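Local coordinates for protein chitinase (Thermococcus kodakarensis KOD1, PDB 5DHE) that probably binds chitin through this domain, one of the chitin-binding modules of a chitinase with two catalytic domains that hydrolyses chitin, at residues W33-K38 with E86-Y91. Residues are numbered along the deposited sequence; the frame is centred on the assembly and turned at random.
Sequences WVVKVK and EAMYLY
Trp-33 meets Leu-90 through CB, 4.1 Å from Leu-90 CD1, where strand 34-39 pairs antiparallel with strand 85-92 in one of the two sheets of this cellulose-binding-family β-sandwich. The Trp-33 indole turns inward, its NE1 hydrogen-bonded to Asn-68 O and its ring near that of Phe-75. Val-34 forms the first hydrogen-bonded pair: its N donates to Tyr-91 O, and its O receives Tyr-91 N at 2.8 Å in a nearly straight bond (174°). Val-35 faces the opposite way, into the sandwich. Its CG2 lies 3.9 Å from Leu-90 CD1 and its CG1 reaches Met-88 CB, in a layer closed by Phe-9 and Leu-25 of the other sheet.

Lys-36 is paired with Tyr-89 by two backbone hydrogen bonds, and its O also sits in the plane of the Tyr-89 ring, at the edge, 3.5 Å from CD1. In the conformer given, one of two, the Lys-36 side chain runs diagonally to Tyr-91: CG is anti to the carbonyl carbon (chi1 -59°), and Lys-36 CD comes within 3.6 Å of Tyr-91 CE2. An alanine in place of Tyr-91 would probably leave the Lys-36 methylenes, in this conformer, without the aromatic ring they lie against. On the buried face, Val-37 CG2 lies alongside Met-88, 3.9 Å from its CG.

Lys-38 closes the ladder, its N hydrogen-bonded to Ala-87 O and its O receiving Glu-86 N. Its fully extended side chain crosses the Glu-86 carboxylate, whose OE2 pairs with Lys-40; OE1 approaches Lys-38 CE to 3.3 Å but makes only a long salt bridge, 4.0 Å, to Lys-38 NZ.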
loop_
_atom_site.group_PDB
_atom_site.type_symbol
_atom_site.label_atom_id
_atom_site.label_comp_id
_atom_site.label_asym_id
_atom_site.label_seq_id
_atom_site.Cartn_x
_atom_site.Cartn_y
_atom_site.Cartn_z
ATOM N N TRP A 33 -8.418 6.738 0.247
ATOM C CA TRP A 33 -7.521 6.035 -0.651
ATOM C C TRP A 33 -7.547 4.530 -0.435
ATOM O O TRP A 33 -7.984 4.043 0.606
ATOM C CB TRP A 33 -6.080 6.577 -0.508
ATOM C CG TRP A 33 -5.493 6.574 0.884
ATOM C CD1 TRP A 33 -5.381 7.649 1.731
ATOM C CD2 TRP A 33 -4.893 5.464 1.565
ATOM N NE1 TRP A 33 -4.739 7.273 2.884
ATOM C CE2 TRP A 33 -4.431 5.937 2.809
ATOM C CE3 TRP A 33 -4.699 4.110 1.240
ATOM C CZ2 TRP A 33 -3.793 5.109 3.736
ATOM C CZ3 TRP A 33 -4.062 3.283 2.159
ATOM C CH2 TRP A 33 -3.615 3.784 3.398
ATOM N N VAL A 34 -7.081 3.793 -1.437
ATOM C CA VAL A 34 -7.021 2.345 -1.365
ATOM C C VAL A 34 -5.701 1.911 -1.985
ATOM O O VAL A 34 -5.352 2.374 -3.068
ATOM C CB VAL A 34 -8.152 1.690 -2.191
ATOM C CG1 VAL A 34 -7.967 0.157 -2.219
ATOM C CG2 VAL A 34 -9.506 2.063 -1.617
ATOM N N VAL A 35 -4.946 1.064 -1.288
ATOM C CA VAL A 35 -3.711 0.537 -1.866
ATOM C C VAL A 35 -3.884 -0.972 -1.944
ATOM O O VAL A 35 -4.052 -1.634 -0.918
ATOM C CB VAL A 35 -2.457 0.862 -1.019
ATOM C CG1 VAL A 35 -1.235 0.072 -1.543
ATOM C CG2 VAL A 35 -2.153 2.351 -1.113
ATOM N N LYS A 36 -3.875 -1.511 -3.161
ATOM C CA LYS A 36 -4.010 -2.947 -3.363
ATOM C C LYS A 36 -2.604 -3.507 -3.515
ATOM O O LYS A 36 -1.777 -2.954 -4.236
ATOM C CB LYS A 36 -4.860 -3.248 -4.603
ATOM C CG LYS A 36 -6.261 -2.648 -4.520
ATOM C CD LYS A 36 -7.191 -3.168 -5.607
ATOM C CE LYS A 36 -7.523 -4.631 -5.414
ATOM N NZ LYS A 36 -8.622 -5.059 -6.330
ATOM N N VAL A 37 -2.349 -4.615 -2.832
ATOM C CA VAL A 37 -1.025 -5.222 -2.841
ATOM C C VAL A 37 -1.038 -6.646 -3.375
ATOM O O VAL A 37 -1.848 -7.467 -2.957
ATOM C CB VAL A 37 -0.450 -5.215 -1.412
ATOM C CG1 VAL A 37 0.906 -5.919 -1.364
ATOM C CG2 VAL A 37 -0.343 -3.778 -0.927
ATOM N N LYS A 38 -0.138 -6.913 -4.317
ATOM C CA LYS A 38 -0.006 -8.240 -4.917
ATOM C C LYS A 38 1.141 -8.954 -4.199
ATOM O O LYS A 38 2.289 -8.525 -4.279
ATOM C CB LYS A 38 0.321 -8.112 -6.406
ATOM C CG LYS A 38 0.350 -9.437 -7.133
ATOM C CD LYS A 38 0.716 -9.250 -8.586
ATOM C CE LYS A 38 0.638 -10.574 -9.325
ATOM N NZ LYS A 38 1.202 -10.454 -10.695
ATOM N N GLU A 86 4.976 -8.014 -5.019
ATOM C CA GLU A 86 5.301 -7.929 -6.439
ATOM C C GLU A 86 4.814 -6.608 -7.022
ATOM O O GLU A 86 5.364 -6.126 -8.020
ATOM C CB GLU A 86 4.657 -9.099 -7.182
ATOM C CG GLU A 86 5.208 -10.458 -6.760
ATOM C CD GLU A 86 4.516 -11.610 -7.459
ATOM O OE1 GLU A 86 3.272 -11.602 -7.532
ATOM O OE2 GLU A 86 5.217 -12.529 -7.929
ATOM N N ALA A 87 3.792 -6.020 -6.406
ATOM C CA ALA A 87 3.262 -4.758 -6.903
ATOM C C ALA A 87 2.291 -4.126 -5.934
ATOM O O ALA A 87 1.676 -4.822 -5.130
ATOM C CB ALA A 87 2.555 -4.978 -8.242
ATOM N N MET A 88 2.191 -2.800 -5.986
ATOM C CA MET A 88 1.210 -2.096 -5.161
ATOM C C MET A 88 0.526 -1.105 -6.073
ATOM O O MET A 88 1.154 -0.535 -6.970
ATOM C CB MET A 88 1.856 -1.367 -3.989
ATOM C CG MET A 88 2.588 -2.299 -3.067
ATOM S SD MET A 88 2.881 -1.506 -1.477
ATOM C CE MET A 88 4.097 -0.407 -1.914
ATOM N N TYR A 89 -0.775 -0.928 -5.864
ATOM C CA TYR A 89 -1.559 -0.022 -6.695
ATOM C C TYR A 89 -2.319 0.972 -5.832
ATOM O O TYR A 89 -2.993 0.580 -4.877
ATOM C CB TYR A 89 -2.576 -0.812 -7.514
ATOM C CG TYR A 89 -1.992 -1.921 -8.341
ATOM C CD1 TYR A 89 -1.600 -3.124 -7.757
ATOM C CD2 TYR A 89 -1.804 -1.759 -9.711
ATOM C CE1 TYR A 89 -1.032 -4.136 -8.517
ATOM C CE2 TYR A 89 -1.242 -2.755 -10.475
ATOM C CZ TYR A 89 -0.857 -3.938 -9.876
ATOM O OH TYR A 89 -0.289 -4.923 -10.643
ATOM N N LEU A 90 -2.226 2.253 -6.178
ATOM C CA LEU A 90 -2.941 3.293 -5.432
ATOM C C LEU A 90 -4.169 3.751 -6.208
ATOM O O LEU A 90 -4.065 4.191 -7.362
ATOM C CB LEU A 90 -2.032 4.502 -5.169
ATOM C CG LEU A 90 -2.750 5.735 -4.584
ATOM C CD1 LEU A 90 -3.206 5.440 -3.160
ATOM C CD2 LEU A 90 -1.793 6.938 -4.560
ATOM N N TYR A 91 -5.328 3.629 -5.579
ATOM C CA TYR A 91 -6.584 4.044 -6.192
ATOM C C TYR A 91 -7.216 5.132 -5.343
ATOM O O TYR A 91 -7.236 5.066 -4.102
ATOM C CB TYR A 91 -7.569 2.878 -6.255
ATOM C CG TYR A 91 -7.140 1.777 -7.177
ATOM C CD1 TYR A 91 -7.434 1.832 -8.536
ATOM C CD2 TYR A 91 -6.430 0.682 -6.687
ATOM C CE1 TYR A 91 -7.025 0.809 -9.399
ATOM C CE2 TYR A 91 -6.017 -0.335 -7.530
ATOM C CZ TYR A 91 -6.315 -0.268 -8.879
ATOM O OH TYR A 91 -5.907 -1.280 -9.718
#